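Local coordinates for arginase 1, mitochondrial (Arabidopsis thaliana, PDB 6VSU), which hydrolyses L-arginine to urea and L-ornithine with a pair of manganese ions, and also converts agmatine to putrescine, working as a homohexamer, at residues 79-82 with 83-87; 7-10 with 11-15. All coordinates share one frame; numbering follows the deposited sequence.

Contact 1. Residues 79-82 with 83-87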
loop_
_atom_site.group_PDB
_atom_site.type_symbol
_atom_site.label_atom_id
_atom_site.label_comp_id
_atom_site.label_asym_id
_atom_site.label_seq_id
_atom_site.Cartn_x
_atom_site.Cartn_y
_atom_site.Cartn_z
ATOM N N SER E 79 -7.922 26.349 9.148
ATOM C CA SER E 79 -7.114 26.732 10.317
ATOM C C SER E 79 -7.987 26.917 11.566
ATOM O O SER E 79 -7.467 27.395 12.556
ATOM C CB SER E 79 -6.397 27.977 10.009
ATOM O OG SER E 79 -7.308 28.998 9.591
ATOM N N ALA E 80 -9.283 26.655 11.537
ATOM C CA ALA E 80 -10.122 26.750 12.756
ATOM C C ALA E 80 -10.161 25.392 13.483
ATOM O O ALA E 80 -10.409 24.404 12.831
ATOM C CB ALA E 80 -11.491 27.230 12.400
ATOM N N THR E 81 -10.072 25.383 14.800
ATOM C CA THR E 81 -10.351 24.192 15.647
ATOM C C THR E 81 -11.868 23.976 15.732
ATOM O O THR E 81 -12.595 24.851 15.331
ATOM C CB THR E 81 -9.713 24.340 17.026
ATOM O OG1 THR E 81 -10.427 25.311 17.796
ATOM C CG2 THR E 81 -8.271 24.761 16.925
ATOM N N GLU E 82 -12.328 22.818 16.196
ATOM C CA GLU E 82 -13.784 22.470 16.258
ATOM C C GLU E 82 -14.591 23.519 17.036
ATOM O O GLU E 82 -15.720 23.802 16.664
ATOM C CB GLU E 82 -13.953 21.102 16.901
ATOM C CG GLU E 82 -13.503 19.939 16.026
ATOM C CD GLU E 82 -14.151 18.603 16.336
ATOM O OE1 GLU E 82 -14.962 18.562 17.299
ATOM O OE2 GLU E 82 -13.911 17.632 15.560
ATOM N N GLU E 83 -13.987 24.049 18.107
ATOM C CA GLU E 83 -14.605 25.075 18.990
ATOM C C GLU E 83 -14.510 26.481 18.383
ATOM O O GLU E 83 -15.184 27.360 18.908
ATOM C CB GLU E 83 -14.056 25.002 20.412
ATOM C CG GLU E 83 -14.556 23.802 21.191
ATOM C CD GLU E 83 -13.699 23.442 22.393
ATOM O OE1 GLU E 83 -12.471 23.652 22.323
ATOM O OE2 GLU E 83 -14.264 22.966 23.394
ATOM N N GLY E 84 -13.643 26.710 17.394
ATOM C CA GLY E 84 -13.654 28.017 16.721
ATOM C C GLY E 84 -12.385 28.830 16.939
ATOM O O GLY E 84 -12.343 29.955 16.427
ATOM N N LYS E 85 -11.326 28.269 17.517
ATOM C CA LYS E 85 -10.044 29.010 17.668
ATOM C C LYS E 85 -9.292 29.029 16.341
ATOM O O LYS E 85 -9.401 28.080 15.574
ATOM C CB LYS E 85 -9.234 28.453 18.824
ATOM C CG LYS E 85 -9.971 28.735 20.116
ATOM C CD LYS E 85 -9.121 28.891 21.279
ATOM C CE LYS E 85 -9.838 29.514 22.462
ATOM N NZ LYS E 85 -9.087 29.125 23.680
ATOM N N GLU E 86 -8.591 30.126 16.113
ATOM C CA GLU E 86 -7.849 30.408 14.875
ATOM C C GLU E 86 -6.370 30.094 15.128
ATOM O O GLU E 86 -5.710 30.841 15.877
ATOM C CB GLU E 86 -8.121 31.858 14.475
ATOM C CG GLU E 86 -7.387 32.297 13.206
ATOM C CD GLU E 86 -7.593 31.374 12.010
ATOM O OE1 GLU E 86 -8.772 31.352 11.470
ATOM O OE2 GLU E 86 -6.640 30.570 11.725
ATOM N N LEU E 87 -5.888 29.038 14.475
ATOM C CA LEU E 87 -4.542 28.456 14.658
ATOM C C LEU E 87 -3.491 29.357 14.019
ATOM O O LEU E 87 -2.349 29.258 14.429
ATOM C CB LEU E 87 -4.514 27.052 14.039
ATOM C CG LEU E 87 -5.291 25.990 14.795
ATOM C CD1 LEU E 87 -5.439 24.741 13.950
ATOM C CD2 LEU E 87 -4.616 25.664 16.139
HETATM O O HOH W 1 -11.559 23.411 19.455
#
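Thr81 and Lys85 face each other across a chain reversal, a worked example of how side chains can lock a tight turn. Thr81 to Gly84 is a type I beta turn, closed by Gly84 N to Thr81 O (3.0 Å). Beyond it the arms run nearly antiparallel: Thr81 N bonds to Lys85 O (2.9 Å), and Leu87 N donates to Ser79 O almost straight (168° at the hydrogen). Side-chain hydroxyls add to these. With chi1 at 72°, Thr81 OG1 lies between its N and carbonyl carbon, where it accepts Lys85 N (3.1 Å) and donates to a water that also takes Glu83 N and donates to Glu83 OE1. Ser79 OG donates to Glu86 OE2 (2.7 Å) on its syn lone pair; Lys88 N binds the same oxygen. Apolar contact centres on the Thr81 methyl CG2, which lies against the branched end of Leu87, nearest CD2 at 3.8 Å. Next to the ornithine-binding Asn78, the reversal, bridged once between Ala80 and Glu86, lies in the loop between helix 64-72 and strand 93-98; Glu82 pairs with Arg272 of helix 271-280 and Lys310 of helix 303-319, while Ala80 packs on Ile204 of the second subunit.

Contact 2. Residues 7-10 with 11-15; sequences SIEK and GQNRV
Ile8 and Gln12, one helical turn apart, show how a side chain can lie back over the preceding turn. Gln12 CB lies 3.6 Å from Glu9 O; from there the chain sets off with CG anti to its own carbonyl carbon (chi1 -62°), which brings CG to 3.2 Å from Ile8 O. The chain continues extended, CD still near that carbonyl. At the tip, NE2 touches the Ile8 methyl CG2 at 3.3 Å, and OE1 comes closest to Glu9 CA. Both ends of the amide are satisfied outside this helix: NE2 donates to Cys107 O and OE1 accepts Arg113 NH1. Ile8 O itself is held by Gln12 N in a nearly straight bond (3.1 Å, 173°). The same i to i+4 pattern links Gly11 N to Ser7 O and Arg14 N to Lys10 O. Asn13 N divides weakly between Glu9 O and Lys10 O, while the Asn13 amide folds back, its CG 3.1 Å from Glu9 O. This first part of helix 7-37 rests on the loop after helix 101-106 and on Arg113 of helix 111-126, which also bonds Asn13 OD1, while Arg14 forms a salt bridge with Glu25 of the third subunit.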
loop_
_atom_site.group_PDB
_atom_site.type_symbol
_atom_site.label_atom_id
_atom_site.label_comp_id
_atom_site.label_asym_id
_atom_site.label_seq_id
_atom_site.Cartn_x
_atom_site.Cartn_y
_atom_site.Cartn_z
ATOM N N SER E 7 37.347 14.649 28.436
ATOM C CA SER E 7 37.370 15.763 27.471
ATOM C C SER E 7 36.175 15.519 26.530
ATOM O O SER E 7 35.684 16.469 25.911
ATOM C CB SER E 7 38.699 15.744 26.776
ATOM O OG SER E 7 38.587 15.979 25.392
ATOM N N ILE E 8 35.791 14.250 26.355
ATOM C CA ILE E 8 34.609 13.793 25.582
ATOM C C ILE E 8 33.387 14.519 26.138
ATOM O O ILE E 8 32.650 15.065 25.354
ATOM C CB ILE E 8 34.490 12.257 25.661
ATOM C CG1 ILE E 8 35.446 11.560 24.691
ATOM C CG2 ILE E 8 33.058 11.785 25.479
ATOM C CD1 ILE E 8 35.297 11.981 23.253
ATOM N N GLU E 9 33.275 14.589 27.455
ATOM C CA GLU E 9 32.074 15.165 28.114
ATOM C C GLU E 9 32.003 16.681 27.830
ATOM O O GLU E 9 30.868 17.228 27.697
ATOM C CB GLU E 9 32.064 14.818 29.609
ATOM C CG GLU E 9 30.885 15.417 30.346
ATOM C CD GLU E 9 30.017 14.491 31.201
ATOM O OE1 GLU E 9 30.183 13.241 31.124
ATOM O OE2 GLU E 9 29.115 15.032 31.929
ATOM N N LYS E 10 33.169 17.323 27.682
ATOM C CA LYS E 10 33.264 18.779 27.413
ATOM C C LYS E 10 32.847 19.052 25.970
ATOM O O LYS E 10 32.173 20.050 25.754
ATOM C CB LYS E 10 34.676 19.313 27.696
ATOM C CG LYS E 10 34.958 20.692 27.114
ATOM C CD LYS E 10 36.426 21.134 27.189
ATOM C CE LYS E 10 36.816 21.829 28.488
ATOM N NZ LYS E 10 35.929 22.941 28.937
ATOM N N GLY E 11 33.282 18.275 24.994
ATOM C CA GLY E 11 32.800 18.501 23.607
ATOM C C GLY E 11 31.273 18.301 23.495
ATOM O O GLY E 11 30.561 19.111 22.869
ATOM N N GLN E 12 30.753 17.250 24.120
ATOM C CA GLN E 12 29.309 17.009 24.164
ATOM C C GLN E 12 28.607 18.227 24.764
ATOM O O GLN E 12 27.549 18.580 24.290
ATOM C CB GLN E 12 29.078 15.731 24.949
ATOM C CG GLN E 12 29.716 14.515 24.297
ATOM C CD GLN E 12 29.543 13.344 25.226
ATOM O OE1 GLN E 12 29.060 13.520 26.345
ATOM N NE2 GLN E 12 29.843 12.154 24.734
ATOM N N ASN E 13 29.212 18.872 25.752
ATOM C CA ASN E 13 28.578 19.994 26.483
ATOM C C ASN E 13 28.494 21.178 25.521
ATOM O O ASN E 13 27.516 21.921 25.643
ATOM C CB ASN E 13 29.282 20.302 27.810
ATOM C CG ASN E 13 28.951 19.299 28.916
ATOM O OD1 ASN E 13 28.126 18.381 28.754
ATOM N ND2 ASN E 13 29.580 19.484 30.064
ATOM N N ARG E 14 29.445 21.306 24.597
ATOM C CA ARG E 14 29.381 22.376 23.570
ATOM C C ARG E 14 28.168 22.122 22.657
ATOM O O ARG E 14 27.439 23.076 22.378
ATOM C CB ARG E 14 30.717 22.488 22.828
ATOM C CG ARG E 14 31.875 22.972 23.691
ATOM C CD ARG E 14 33.175 23.213 22.946
ATOM N NE ARG E 14 33.024 24.376 22.093
ATOM C CZ ARG E 14 33.401 25.604 22.410
ATOM N NH1 ARG E 14 34.008 25.839 23.557
ATOM N NH2 ARG E 14 33.189 26.593 21.566
ATOM N N VAL E 15 27.925 20.868 22.263
ATOM C CA VAL E 15 26.755 20.547 21.395
ATOM C C VAL E 15 25.440 20.761 22.189
ATOM O O VAL E 15 24.463 21.343 21.628
ATOM C CB VAL E 15 26.904 19.133 20.833
ATOM C CG1 VAL E 15 25.666 18.689 20.095
ATOM C CG2 VAL E 15 28.118 19.029 19.937
#

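Overall arrangement
Contact 2 comes first along the chain, near the N-terminus on helix 7-37, and contact 1 follows in the loop between helix 64-72 and strand 93-98. Their centres are 44 Å apart, on opposite sides of the chain's centre, and their nearest atoms are about 29 Å apart. Between them in sequence lies strand 43-48, which neighbours strand 93-98 in the eight-stranded parallel sheet of the arginase alpha/beta fold. Both meet other subunits, but different ones: residues 79-87 touch the second, residues 7-15 the third. One chain thus reaches two partners of the hexamer from two widely separated places on its surface, and only contact 1 adjoins an ornithine-binding stretch.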